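Viral structural protein 4 (Bombyx mori cytoplasmic polyhedrosis virus, PDB 6TZ0) binds GTP, probably through a P-loop-like NTPase domain, and accompanies the viral RNA-dependent RNA polymerase, whose transcription it may assist. Local coordinates at residues B[352-356]-B[530-535]; B[359-363]-B[486-490]. Residues are numbered along the deposited sequence.

In the fold
Strand 347-353, in the middle of a parallel five-stranded sheet, runs into the GTP-binding loop, and helix 359-374 follows at once. Contact 2 closes first: the start of that helix, 359-363, meets 486-490 at the end of strand 484-489, the neighbour of 347-353 in the sheet, after an excursion of 122 residues, mostly helical or irregular. The chain then passes through strand 504-507 to helix 524-537, where 530-535 returns to 352-356 and closes contact 1. Contact 2 is thus nested inside the loop of contact 1. The two touch where the Y534 and H490 rings stack, CD2 to CD2 3.4 Å apart, so that helix, loop and the C-terminal ends of two inner strands meet beside the GTP-binding residues.

Contact 1: residues B[352-356]-B[530-535]; sequences YAEKG and LRDTYY
Segment 352-356 leaves the sheet as extended chain: Y352 and A353 run in strand conformation, E354 and K355 stay extended in the loop (phi/psi -73/148 and -72/102), and G356 turns at 130/5, angles at which a CB would collide with the preceding carbonyl. Residues 530-535 are regular helix, with Y534 N to L530 O and Y535 N to R531 O both 2.9 Å. The closest CA pairs are K355 with R531 at 5.2 Å and E354 with Y535 at 6.6 Å; 297 Å² is buried in all. K355 points its CA-CB bond at the helix and, t at chi1 to chi3 and p at chi4, lays its methylenes along it: CD lies 3.8 Å from Y534 CD2 and CE 3.8 Å from L530 CB, while the backbone O of K355 comes 3.4 Å from R531 CG. E354 (chi1 m, chi2 t) brings OE2 to 3.2 Å from Y535 CD1, and OE1 to 3.5 Å from R531 NH2, a weak hydrogen bond within a salt bridge. R531 NH1 also pairs with D532 OD1 at 2.8 Å, making a three-residue charge network. The Y535 ring receives R368 of the polymerase chain in a cation-pi contact. K355 and G356 bind GTP in another model of this protein, in a loop consistent with a Walker A P-loop. Helix 524-537 thus holds that loop mainly through the aliphatic part of K355; the weak E354-R531 bridge is secondary, T513 being the stronger partner of E354.

Contact 2: residues B[359-363]-B[486-490]; sequences KTSFL and IVEGH
Helix 359-363 lies over strand 486-489 nearly antiparallel, the short axes 10.6 Å apart at closest approach and at 167°. L363 N bonds K359 O at 3.0 Å within the helix; the strand is extended, and H490 leaves it at -105/-26. The nearest CA pairs are T360 with E488 (8.3 Å) and L363 with I486 (8.0 Å), and 269 Å² is buried. No hydrogen bond crosses between the segments. The apolar part is L363 (chi1 m, chi2 t) against I486 (m, t), CD2 to CG2 4.3 Å. The carboxylate of E488 packs against carbon atoms of the helix: its CA-CB bond points toward the helix, and with chi1 m and chi2 t the group sits under the first turn, OE2 3.4 Å from L363 CD1, OE1 3.3 Å from T360 CG2 and 3.7 Å from K359 CG. The bond of E488 OE2 goes elsewhere, to H380. K359 (chi1 p, chi2 m) extends past the strand end, its NZ 4.3 Å from H490 NE2. K359 and T360 bind GTP in another model of the protein, and with the strand-loop-helix leading into them they fit the lysine and threonine of a Walker A P-loop. I486, from the neighbouring strand, and L363, from the helix, both touch H380 of strand 378-381, L363 touches V351 of strand 347-353, and F362 packs on helix 547-556, so helix 359-374 covers one sheet face, with strand 484-489 between strands 378-381 and 347-353.

Contact 1: residues B[352-356]-B[530-535]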
loop_
_atom_site.group_PDB
_atom_site.type_symbol
_atom_site.label_atom_id
_atom_site.label_comp_id
_atom_site.label_asym_id
_atom_site.label_seq_id
_atom_site.Cartn_x
_atom_site.Cartn_y
_atom_site.Cartn_z
ATOM N N TYR B 352 19.220 15.587 -18.168
ATOM C CA TYR B 352 18.603 15.532 -19.483
ATOM C C TYR B 352 18.524 16.922 -20.092
ATOM O O TYR B 352 18.320 17.915 -19.393
ATOM C CB TYR B 352 17.199 14.943 -19.425
ATOM C CG TYR B 352 17.155 13.498 -19.038
ATOM C CD1 TYR B 352 17.570 12.523 -19.918
ATOM C CD2 TYR B 352 16.645 13.105 -17.813
ATOM C CE1 TYR B 352 17.526 11.202 -19.579
ATOM C CE2 TYR B 352 16.582 11.782 -17.470
ATOM C CZ TYR B 352 17.028 10.835 -18.360
ATOM O OH TYR B 352 16.975 9.507 -18.035
ATOM N N ALA B 353 18.673 16.977 -21.409
ATOM C CA ALA B 353 18.601 18.235 -22.133
ATOM C C ALA B 353 18.226 17.945 -23.573
ATOM O O ALA B 353 18.412 16.831 -24.067
ATOM C CB ALA B 353 19.925 18.995 -22.073
ATOM N N GLU B 354 17.692 18.962 -24.240
ATOM C CA GLU B 354 17.430 18.833 -25.662
ATOM C C GLU B 354 18.734 18.866 -26.443
ATOM O O GLU B 354 19.709 19.509 -26.054
ATOM C CB GLU B 354 16.498 19.935 -26.161
ATOM C CG GLU B 354 15.052 19.787 -25.729
ATOM C CD GLU B 354 14.156 20.854 -26.324
ATOM O OE1 GLU B 354 14.681 21.770 -26.984
ATOM O OE2 GLU B 354 12.927 20.780 -26.137
ATOM N N LYS B 355 18.734 18.149 -27.553
ATOM C CA LYS B 355 19.897 18.015 -28.415
ATOM C C LYS B 355 20.118 19.334 -29.136
ATOM O O LYS B 355 19.418 19.656 -30.097
ATOM C CB LYS B 355 19.666 16.866 -29.386
ATOM C CG LYS B 355 20.845 16.502 -30.222
ATOM C CD LYS B 355 20.558 15.264 -31.019
ATOM C CE LYS B 355 21.718 14.951 -31.912
ATOM N NZ LYS B 355 22.930 14.668 -31.103
ATOM N N GLY B 356 21.080 20.117 -28.663
ATOM C CA GLY B 356 21.343 21.415 -29.245
ATOM C C GLY B 356 21.426 22.516 -28.215
ATOM O O GLY B 356 21.568 23.689 -28.561
ATOM N N LEU B 530 17.315 13.887 -35.257
ATOM C CA LEU B 530 17.504 13.320 -33.929
ATOM C C LEU B 530 17.027 14.258 -32.835
ATOM O O LEU B 530 16.528 13.782 -31.812
ATOM C CB LEU B 530 18.966 12.958 -33.706
ATOM C CG LEU B 530 19.408 11.741 -34.501
ATOM C CD1 LEU B 530 20.882 11.482 -34.317
ATOM C CD2 LEU B 530 18.596 10.552 -34.065
ATOM N N ARG B 531 17.169 15.576 -33.031
ATOM C CA ARG B 531 16.591 16.541 -32.102
ATOM C C ARG B 531 15.085 16.357 -31.992
ATOM O O ARG B 531 14.534 16.348 -30.886
ATOM C CB ARG B 531 16.934 17.974 -32.535
ATOM C CG ARG B 531 16.451 19.073 -31.572
ATOM C CD ARG B 531 15.125 19.708 -31.991
ATOM N NE ARG B 531 14.562 20.553 -30.951
ATOM C CZ ARG B 531 13.279 20.888 -30.888
ATOM N NH1 ARG B 531 12.432 20.426 -31.793
ATOM N NH2 ARG B 531 12.838 21.656 -29.905
ATOM N N ASP B 532 14.402 16.213 -33.129
ATOM C CA ASP B 532 12.946 16.104 -33.082
ATOM C C ASP B 532 12.492 14.759 -32.522
ATOM O O ASP B 532 11.497 14.695 -31.789
ATOM C CB ASP B 532 12.363 16.349 -34.465
ATOM C CG ASP B 532 12.385 17.804 -34.856
ATOM O OD1 ASP B 532 12.289 18.664 -33.963
ATOM O OD2 ASP B 532 12.489 18.087 -36.062
ATOM N N THR B 533 13.234 13.684 -32.813
ATOM C CA THR B 533 12.934 12.376 -32.230
ATOM C C THR B 533 13.108 12.387 -30.712
ATOM O O THR B 533 12.236 11.915 -29.963
ATOM C CB THR B 533 13.839 11.319 -32.856
ATOM O OG1 THR B 533 13.665 11.319 -34.271
ATOM C CG2 THR B 533 13.514 9.938 -32.317
ATOM N N TYR B 534 14.228 12.942 -30.239
ATOM C CA TYR B 534 14.486 12.989 -28.807
ATOM C C TYR B 534 13.523 13.923 -28.095
ATOM O O TYR B 534 13.150 13.651 -26.952
ATOM C CB TYR B 534 15.925 13.424 -28.550
ATOM C CG TYR B 534 16.971 12.436 -28.989
ATOM C CD1 TYR B 534 16.674 11.091 -29.139
ATOM C CD2 TYR B 534 18.255 12.860 -29.289
ATOM C CE1 TYR B 534 17.633 10.199 -29.550
ATOM C CE2 TYR B 534 19.215 11.980 -29.706
ATOM C CZ TYR B 534 18.901 10.651 -29.835
ATOM O OH TYR B 534 19.865 9.768 -30.248
ATOM N N TYR B 535 13.106 15.010 -28.754
ATOM C CA TYR B 535 12.062 15.868 -28.205
ATOM C C TYR B 535 10.748 15.116 -28.072
ATOM O O TYR B 535 10.040 15.266 -27.071
ATOM C CB TYR B 535 11.875 17.102 -29.087
ATOM C CG TYR B 535 10.713 17.960 -28.656
ATOM C CD1 TYR B 535 10.800 18.752 -27.524
ATOM C CD2 TYR B 535 9.524 17.970 -29.375
ATOM C CE1 TYR B 535 9.742 19.527 -27.120
ATOM C CE2 TYR B 535 8.462 18.737 -28.974
ATOM C CZ TYR B 535 8.575 19.514 -27.845
ATOM O OH TYR B 535 7.517 20.290 -27.441
#

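Contact 2: residues B[359-363]-B[486-490]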
loop_
_atom_site.group_PDB
_atom_site.type_symbol
_atom_site.label_atom_id
_atom_site.label_comp_id
_atom_site.label_asym_id
_atom_site.label_seq_id
_atom_site.Cartn_x
_atom_site.Cartn_y
_atom_site.Cartn_z
ATOM N N LYS B 359 24.929 21.650 -23.642
ATOM C CA LYS B 359 24.958 21.171 -22.269
ATOM C C LYS B 359 26.299 20.585 -21.854
ATOM O O LYS B 359 26.609 20.583 -20.656
ATOM C CB LYS B 359 23.842 20.143 -22.029
ATOM C CG LYS B 359 23.978 18.771 -22.690
ATOM C CD LYS B 359 23.460 18.744 -24.121
ATOM C CE LYS B 359 23.279 17.325 -24.617
ATOM N NZ LYS B 359 22.890 17.295 -26.049
ATOM N N THR B 360 27.114 20.115 -22.802
ATOM C CA THR B 360 28.434 19.609 -22.441
ATOM C C THR B 360 29.359 20.741 -22.027
ATOM O O THR B 360 30.158 20.585 -21.094
ATOM C CB THR B 360 29.042 18.832 -23.604
ATOM O OG1 THR B 360 29.194 19.702 -24.729
ATOM C CG2 THR B 360 28.158 17.672 -23.987
ATOM N N SER B 361 29.242 21.890 -22.693
ATOM C CA SER B 361 30.078 23.041 -22.375
ATOM C C SER B 361 29.787 23.582 -20.980
ATOM O O SER B 361 30.698 24.047 -20.287
ATOM C CB SER B 361 29.874 24.130 -23.423
ATOM O OG SER B 361 30.635 25.280 -23.112
ATOM N N PHE B 362 28.530 23.528 -20.545
ATOM C CA PHE B 362 28.251 23.921 -19.171
ATOM C C PHE B 362 28.652 22.843 -18.179
ATOM O O PHE B 362 29.238 23.153 -17.138
ATOM C CB PHE B 362 26.778 24.271 -18.978
ATOM C CG PHE B 362 26.417 24.512 -17.541
ATOM C CD1 PHE B 362 26.865 25.635 -16.882
ATOM C CD2 PHE B 362 25.643 23.600 -16.844
ATOM C CE1 PHE B 362 26.555 25.844 -15.561
ATOM C CE2 PHE B 362 25.330 23.808 -15.524
ATOM C CZ PHE B 362 25.786 24.930 -14.885
ATOM N N LEU B 363 28.326 21.580 -18.465
ATOM C CA LEU B 363 28.541 20.542 -17.466
ATOM C C LEU B 363 30.012 20.194 -17.273
ATOM O O LEU B 363 30.367 19.682 -16.207
ATOM C CB LEU B 363 27.723 19.305 -17.818
ATOM C CG LEU B 363 26.226 19.469 -17.563
ATOM C CD1 LEU B 363 25.437 18.321 -18.131
ATOM C CD2 LEU B 363 25.984 19.573 -16.077
ATOM N N ILE B 486 28.756 12.418 -13.571
ATOM C CA ILE B 486 27.719 13.253 -14.157
ATOM C C ILE B 486 27.464 12.710 -15.551
ATOM O O ILE B 486 28.338 12.790 -16.423
ATOM C CB ILE B 486 28.115 14.732 -14.205
ATOM C CG1 ILE B 486 28.232 15.287 -12.790
ATOM C CG2 ILE B 486 27.096 15.526 -14.990
ATOM C CD1 ILE B 486 28.861 16.633 -12.741
ATOM N N VAL B 487 26.282 12.145 -15.761
ATOM C CA VAL B 487 25.941 11.455 -16.996
ATOM C C VAL B 487 24.828 12.229 -17.685
ATOM O O VAL B 487 23.856 12.633 -17.039
ATOM C CB VAL B 487 25.517 10.001 -16.715
ATOM C CG1 VAL B 487 25.154 9.289 -17.994
ATOM C CG2 VAL B 487 26.620 9.263 -15.987
ATOM N N GLU B 488 24.977 12.453 -18.983
ATOM C CA GLU B 488 23.974 13.137 -19.780
ATOM C C GLU B 488 23.121 12.123 -20.534
ATOM O O GLU B 488 23.568 11.028 -20.872
ATOM C CB GLU B 488 24.647 14.083 -20.767
ATOM C CG GLU B 488 25.514 15.133 -20.136
ATOM C CD GLU B 488 26.224 15.968 -21.175
ATOM O OE1 GLU B 488 26.067 15.677 -22.376
ATOM O OE2 GLU B 488 26.955 16.901 -20.794
ATOM N N GLY B 489 21.872 12.505 -20.798
ATOM C CA GLY B 489 20.959 11.644 -21.516
ATOM C C GLY B 489 20.144 12.434 -22.519
ATOM O O GLY B 489 20.118 13.663 -22.490
ATOM N N HIS B 490 19.482 11.710 -23.417
ATOM C CA HIS B 490 18.649 12.360 -24.416
ATOM C C HIS B 490 17.156 12.260 -24.161
ATOM O O HIS B 490 16.423 13.135 -24.620
ATOM C CB HIS B 490 18.919 11.808 -25.818
ATOM C CG HIS B 490 20.213 12.255 -26.414
ATOM N ND1 HIS B 490 21.294 11.417 -26.567
ATOM C CD2 HIS B 490 20.612 13.468 -26.859
ATOM C CE1 HIS B 490 22.286 12.083 -27.131
ATOM N NE2 HIS B 490 21.904 13.333 -27.302
#